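PDB 3C2G: Sys-1 protein from Caenorhabditis elegans, which acts as a beta-catenin homologue in the Wnt asymmetry pathway, binding the TCF factor POP-1 directly and activating or repressing transcription of target genes. Local coordinates for residues 305-308 and 309-313; 318-322 and 323-327; 205-209 and 210-214. One frame throughout, in Å; residues are numbered along the deposited sequence.

In the fold
All three contacts are local ones near the middle of the all-helical armadillo domain. Contact 3 comes first along the chain, where helix 202-210 gives way to a turn; contact 1 follows late in helix 298-311, and contact 2 at the start of helix 325-335, the next helix. The centres of contacts 1 and 2 are 14 Å apart, those of contacts 1 and 3 are 21 Å apart, and those of contacts 2 and 3 are 27 Å apart; none touches another. Shared helices bridge the gaps: 285-292 and 339-352 pack on contacts 1 and 2, and 274-282 on contacts 1 and 3. Contact 1 also touches the bound peptide, so it forms part of the binding surface.

Contact 1. Residues 305-308 and 309-313; sequences CKLL and LQVSD
Leu307 and Val311 meet one turn apart on the buried side of helix 298-311, with Leu307 CD1 4.4 Å from Val311 CG1. The leucine turns its CG anti to the backbone N (chi1 -176°), which brings its end back toward the following turn. Packing tightens at the backbone, where Val311 CG2 sits 3.4 Å from Leu308 O. Leu309 N bonds Cys305 O at 2.9 Å and 164°, but Val311 N turns to Leu308 O at 3.2 Å and keeps just a weak bond to Leu307 O. In this armadillo domain Leu307 and Leu308 press on Ile289 of helix 285-292, and Leu308 also on Phe348; Leu309 packs on Tyr343 and, with Gln310 and Asp313, meets the bound peptide, Asp313 through a salt bridge to one of its basic side chains. Leu309 O is gripped twice by Ser312, from OG at 2.7 Å and from N at 3.2 Å, and the hydroxyl also bonds Asn351 ND2. With an alanine at Ser312, Leu309 O would probably lose its shorter bond and Asn351 its hydroxyl partner. The solvent side is looser: the exposed Lys306 comes no closer than 5.0 Å, from its NZ to Gln310 OE1, while Gln310 NE2 bonds Gly268 O.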
# COMPACT_ATOMS: atom_id res chain seq x y z
N CYS A 305 -5.72 6.71 5.48
CA CYS A 305 -4.57 6.20 6.23
C CYS A 305 -3.70 5.26 5.39
O CYS A 305 -2.47 5.27 5.51
CB CYS A 305 -5.02 5.57 7.55
SG CYS A 305 -5.68 6.85 8.72
N LYS A 306 -4.34 4.48 4.52
CA LYS A 306 -3.66 3.63 3.52
C LYS A 306 -2.73 4.46 2.62
O LYS A 306 -1.59 4.08 2.38
CB LYS A 306 -4.71 2.92 2.66
CG LYS A 306 -4.19 1.80 1.77
CD LYS A 306 -5.28 1.41 0.74
CE LYS A 306 -4.94 0.15 -0.10
NZ LYS A 306 -3.55 0.12 -0.68
N LEU A 307 -3.23 5.60 2.14
CA LEU A 307 -2.44 6.50 1.33
C LEU A 307 -1.32 7.19 2.13
O LEU A 307 -0.22 7.37 1.63
CB LEU A 307 -3.36 7.52 0.64
CG LEU A 307 -2.70 8.51 -0.34
CD1 LEU A 307 -2.00 7.82 -1.51
CD2 LEU A 307 -3.70 9.57 -0.84
N LEU A 308 -1.60 7.58 3.37
CA LEU A 308 -0.59 8.10 4.27
C LEU A 308 0.54 7.10 4.41
O LEU A 308 1.71 7.47 4.28
CB LEU A 308 -1.17 8.43 5.64
CG LEU A 308 -1.92 9.76 5.73
CD1 LEU A 308 -2.51 9.94 7.12
CD2 LEU A 308 -1.01 10.92 5.39
N LEU A 309 0.20 5.85 4.66
CA LEU A 309 1.19 4.80 4.76
C LEU A 309 2.09 4.81 3.52
O LEU A 309 3.31 4.77 3.63
CB LEU A 309 0.50 3.44 4.91
CG LEU A 309 1.41 2.23 5.11
CD1 LEU A 309 2.25 2.38 6.40
CD2 LEU A 309 0.64 0.89 5.10
N GLN A 310 1.47 4.92 2.35
CA GLN A 310 2.17 4.75 1.10
C GLN A 310 3.19 5.85 0.86
O GLN A 310 4.18 5.62 0.17
CB GLN A 310 1.16 4.74 -0.03
CG GLN A 310 1.68 4.14 -1.32
CD GLN A 310 0.62 4.15 -2.41
OE1 GLN A 310 -0.52 3.76 -2.17
NE2 GLN A 310 1.00 4.63 -3.61
N VAL A 311 2.94 7.04 1.39
CA VAL A 311 3.80 8.19 1.12
C VAL A 311 4.75 8.51 2.30
O VAL A 311 5.46 9.52 2.27
CB VAL A 311 2.97 9.48 0.78
CG1 VAL A 311 2.03 9.22 -0.41
CG2 VAL A 311 2.18 10.00 1.99
N SER A 312 4.74 7.64 3.31
CA SER A 312 5.38 7.91 4.59
C SER A 312 6.91 7.95 4.54
O SER A 312 7.54 8.58 5.37
CB SER A 312 4.91 6.89 5.63
OG SER A 312 5.32 5.58 5.28
N ASP A 313 7.50 7.27 3.56
CA ASP A 313 8.94 7.26 3.40
C ASP A 313 9.50 8.46 2.60
O ASP A 313 10.68 8.49 2.27
CB ASP A 313 9.42 5.92 2.83
CG ASP A 313 8.79 5.57 1.48
OD1 ASP A 313 7.54 5.64 1.33
OD2 ASP A 313 9.55 5.20 0.56

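Contact 2. Residues 318-322 and 323-327; sequences AKTPL and ENILP
Leu322 meets Ile325 and Leu326 in a local contact round the turn that leads from a loop into helix 325-335 of the armadillo domain. The chain arrives extended through Thr320 and Pro321 and then coils, and Leu322 O accepts a hydrogen bond from Leu326 N at 3.0 Å with an N-H...O angle of 162°, a helical link between residues four apart. Pro327 has no N-H to give; its CD lies 3.7 Å from the same Leu322 O. On the apolar side, Leu322 and Ile325 cross obliquely, and the CD2 branch of Leu322 rests 3.9 Å from Ile325 CG2. Ile325 places CG1 beside its own backbone N (chi1 -72°), which carries CD1 back over the loop to 3.7 Å from Pro321 O. Beyond the two segments, Leu322 and Leu326 both pack on Val359 of helix 357-365, and Ile325 leans on Val286 and Thr290 of helix 285-292. The exposed Glu323 makes the polar part of the contact. Its chain bends at chi2 (68°) and folds back along the loop, so that OE1 comes within 3.4 Å of Pro321 CA. A water links the loop to this side chain: it accepts from Leu322 N at 2.7 Å and is hydrogen-bonded to Glu323 OE2, also at 2.7 Å.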
# COMPACT_ATOMS: atom_id res chain seq x y z
N ALA A 318 10.60 15.72 5.74
CA ALA A 318 11.54 16.51 6.55
C ALA A 318 11.27 18.01 6.47
O ALA A 318 11.74 18.76 7.32
CB ALA A 318 12.97 16.22 6.16
N LYS A 319 10.53 18.45 5.46
CA LYS A 319 10.25 19.88 5.31
C LYS A 319 8.81 20.27 5.59
O LYS A 319 8.51 21.44 5.70
CB LYS A 319 10.65 20.40 3.93
CG LYS A 319 12.11 20.80 3.82
CD LYS A 319 12.87 19.85 2.90
CE LYS A 319 14.34 20.24 2.78
NZ LYS A 319 15.09 19.90 4.03
N THR A 320 7.92 19.29 5.72
CA THR A 320 6.50 19.59 5.94
C THR A 320 6.24 19.95 7.41
O THR A 320 6.70 19.24 8.28
CB THR A 320 5.61 18.40 5.50
OG1 THR A 320 5.60 18.34 4.07
CG2 THR A 320 4.17 18.54 5.98
N PRO A 321 5.49 21.04 7.67
CA PRO A 321 5.09 21.34 9.05
C PRO A 321 4.28 20.20 9.65
O PRO A 321 3.17 19.93 9.19
CB PRO A 321 4.22 22.60 8.90
CG PRO A 321 4.68 23.24 7.61
CD PRO A 321 5.00 22.06 6.72
N LEU A 322 4.82 19.55 10.67
CA LEU A 322 4.17 18.38 11.26
C LEU A 322 3.66 18.61 12.68
O LEU A 322 3.11 17.69 13.30
CB LEU A 322 5.09 17.16 11.16
CG LEU A 322 5.22 16.57 9.75
CD1 LEU A 322 6.34 15.56 9.65
CD2 LEU A 322 3.93 15.94 9.28
N GLU A 323 3.79 19.84 13.17
CA GLU A 323 3.44 20.18 14.56
C GLU A 323 1.97 19.93 14.89
O GLU A 323 1.62 19.72 16.04
CB GLU A 323 3.80 21.63 14.89
CG GLU A 323 5.29 22.00 14.81
CD GLU A 323 5.87 21.97 13.38
OE1 GLU A 323 5.11 22.14 12.39
OE2 GLU A 323 7.11 21.78 13.26
N ASN A 324 1.10 19.98 13.88
CA ASN A 324 -0.32 19.75 14.09
C ASN A 324 -0.78 18.40 13.57
O ASN A 324 -1.53 17.70 14.26
CB ASN A 324 -1.14 20.88 13.47
CG ASN A 324 -0.80 22.24 14.08
OD1 ASN A 324 -1.10 22.50 15.25
ND2 ASN A 324 -0.17 23.11 13.29
N ILE A 325 -0.31 18.03 12.39
CA ILE A 325 -0.61 16.74 11.77
C ILE A 325 -0.26 15.58 12.69
O ILE A 325 -1.08 14.69 12.94
CB ILE A 325 0.14 16.60 10.41
CG1 ILE A 325 -0.48 17.50 9.34
CG2 ILE A 325 0.18 15.16 9.92
CD1 ILE A 325 0.44 17.73 8.16
N LEU A 326 0.96 15.58 13.21
CA LEU A 326 1.44 14.42 13.95
C LEU A 326 0.65 14.15 15.22
O LEU A 326 0.20 13.02 15.41
CB LEU A 326 2.94 14.50 14.21
CG LEU A 326 3.73 13.22 14.48
CD1 LEU A 326 3.24 12.04 13.68
CD2 LEU A 326 5.18 13.47 14.14
N PRO A 327 0.46 15.16 16.09
CA PRO A 327 -0.40 14.90 17.26
C PRO A 327 -1.79 14.40 16.90
O PRO A 327 -2.34 13.55 17.61
CB PRO A 327 -0.49 16.27 17.93
CG PRO A 327 0.75 16.96 17.52
CD PRO A 327 1.01 16.53 16.12
O HOH W 1 7.47 19.90 11.31

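Contact 3. Residues 205-209 and 210-214; sequences KDYFI and WNNNP
The indole of Trp210 is covered on one face by its neighbour Ile209, whose CG2 methyl stands 3.4 Å from the centroid of the five-membered ring and only 5° off the ring normal, a CH-pi contact. At the edge, in the ring plane, lies Asp206 OD1, 3.8 Å from Trp210 CD1, with the carboxylate turned 61° against the indole. This is the C-terminal end of helix 202-210 in the armadillo domain, running directly into a type I' beta turn from Trp210 to Asn213. His215 stacks on Trp210, and Asp206 OD1 is hydrogen-bonded to His272 NE2, in the loop between helices 251-270 and 274-282, which helps hold the carboxylate. The Tyr207 ring, on the more exposed side, has Asn212 OD1 at its edge, 3.8 Å from Tyr207 CD1. Asn211 OD1 approaches the same ring obliquely, its side chain running alongside that of Tyr207. Tyr207 holds its CG anti to the backbone N (chi1 177°), which carries the ring over beside these two asparagines. The helix closes with bonds from Trp210 N to Asp206 O at 3.0 Å and from Asn211 N to Tyr207 O at 2.9 Å. Asn211 and Asn212 then both take positive phi, a conformation asparagine tolerates well, and Asn213 N completes the turn on Trp210 O at 2.9 Å. The Asn213 amide turns back over this turn: ND2 bonds Asn211 O at 3.0 Å from above the carbonyl plane and reaches Trp210 O through a weak bond.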
# COMPACT_ATOMS: atom_id res chain seq x y z
N LYS A 205 1.10 7.40 -15.87
CA LYS A 205 1.09 7.96 -14.53
C LYS A 205 1.90 9.25 -14.50
O LYS A 205 1.41 10.28 -14.02
CB LYS A 205 1.63 6.95 -13.52
CG LYS A 205 0.70 5.78 -13.30
CD LYS A 205 1.33 4.74 -12.42
CE LYS A 205 0.51 3.47 -12.40
NZ LYS A 205 1.14 2.49 -11.49
N ASP A 206 3.11 9.18 -15.04
CA ASP A 206 4.01 10.33 -15.12
C ASP A 206 3.50 11.42 -16.04
O ASP A 206 3.82 12.59 -15.85
CB ASP A 206 5.40 9.91 -15.55
CG ASP A 206 6.19 9.28 -14.43
OD1 ASP A 206 5.78 9.38 -13.26
OD2 ASP A 206 7.24 8.67 -14.72
N TYR A 207 2.72 11.05 -17.05
CA TYR A 207 2.14 12.08 -17.89
C TYR A 207 1.06 12.83 -17.11
O TYR A 207 0.99 14.06 -17.16
CB TYR A 207 1.60 11.54 -19.23
CG TYR A 207 0.93 12.63 -20.04
CD1 TYR A 207 1.67 13.71 -20.53
CD2 TYR A 207 -0.45 12.62 -20.26
CE1 TYR A 207 1.06 14.74 -21.25
CE2 TYR A 207 -1.08 13.65 -20.99
CZ TYR A 207 -0.31 14.70 -21.48
OH TYR A 207 -0.91 15.72 -22.19
N PHE A 208 0.24 12.08 -16.38
CA PHE A 208 -0.82 12.68 -15.56
C PHE A 208 -0.30 13.54 -14.42
O PHE A 208 -0.85 14.60 -14.14
CB PHE A 208 -1.77 11.61 -15.02
CG PHE A 208 -2.63 10.98 -16.07
CD1 PHE A 208 -3.15 11.74 -17.11
CD2 PHE A 208 -2.95 9.62 -16.00
CE1 PHE A 208 -3.95 11.15 -18.08
CE2 PHE A 208 -3.76 9.03 -16.96
CZ PHE A 208 -4.26 9.79 -18.00
N ILE A 209 0.76 13.09 -13.76
CA ILE A 209 1.37 13.82 -12.66
C ILE A 209 2.13 15.04 -13.18
O ILE A 209 1.79 16.19 -12.86
CB ILE A 209 2.33 12.93 -11.86
CG1 ILE A 209 1.57 11.84 -11.12
CG2 ILE A 209 3.14 13.75 -10.87
CD1 ILE A 209 2.43 10.67 -10.75
N TRP A 210 3.16 14.79 -13.98
CA TRP A 210 4.15 15.80 -14.30
C TRP A 210 3.84 16.61 -15.55
O TRP A 210 4.38 17.70 -15.72
CB TRP A 210 5.53 15.15 -14.40
CG TRP A 210 5.94 14.51 -13.11
CD1 TRP A 210 6.04 13.17 -12.86
CD2 TRP A 210 6.29 15.17 -11.89
NE1 TRP A 210 6.45 12.96 -11.57
CE2 TRP A 210 6.59 14.18 -10.95
CE3 TRP A 210 6.36 16.52 -11.51
CZ2 TRP A 210 6.98 14.48 -9.64
CZ3 TRP A 210 6.74 16.82 -10.21
CH2 TRP A 210 7.05 15.80 -9.29
N ASN A 211 2.98 16.10 -16.43
CA ASN A 211 2.64 16.79 -17.67
C ASN A 211 3.91 17.26 -18.40
O ASN A 211 3.98 18.40 -18.87
CB ASN A 211 1.70 17.97 -17.36
CG ASN A 211 0.89 18.42 -18.57
OD1 ASN A 211 1.30 18.26 -19.73
ND2 ASN A 211 -0.28 19.02 -18.31
N ASN A 212 4.91 16.39 -18.46
CA ASN A 212 6.20 16.70 -19.09
C ASN A 212 6.97 17.88 -18.48
O ASN A 212 7.67 18.60 -19.20
CB ASN A 212 6.04 16.87 -20.62
CG ASN A 212 5.78 15.56 -21.34
OD1 ASN A 212 4.77 15.40 -22.03
ND2 ASN A 212 6.69 14.60 -21.17
N ASN A 213 6.84 18.08 -17.18
CA ASN A 213 7.65 19.06 -16.45
C ASN A 213 8.70 18.37 -15.59
O ASN A 213 8.59 17.17 -15.33
CB ASN A 213 6.78 19.98 -15.61
CG ASN A 213 6.08 21.04 -16.43
OD1 ASN A 213 6.37 22.23 -16.30
ND2 ASN A 213 5.17 20.61 -17.30
N PRO A 214 9.74 19.12 -15.14
CA PRO A 214 10.78 18.50 -14.31
C PRO A 214 10.24 17.98 -12.97
O PRO A 214 9.44 18.67 -12.32
CB PRO A 214 11.78 19.63 -14.10
CG PRO A 214 11.50 20.62 -15.19
CD PRO A 214 10.02 20.54 -15.39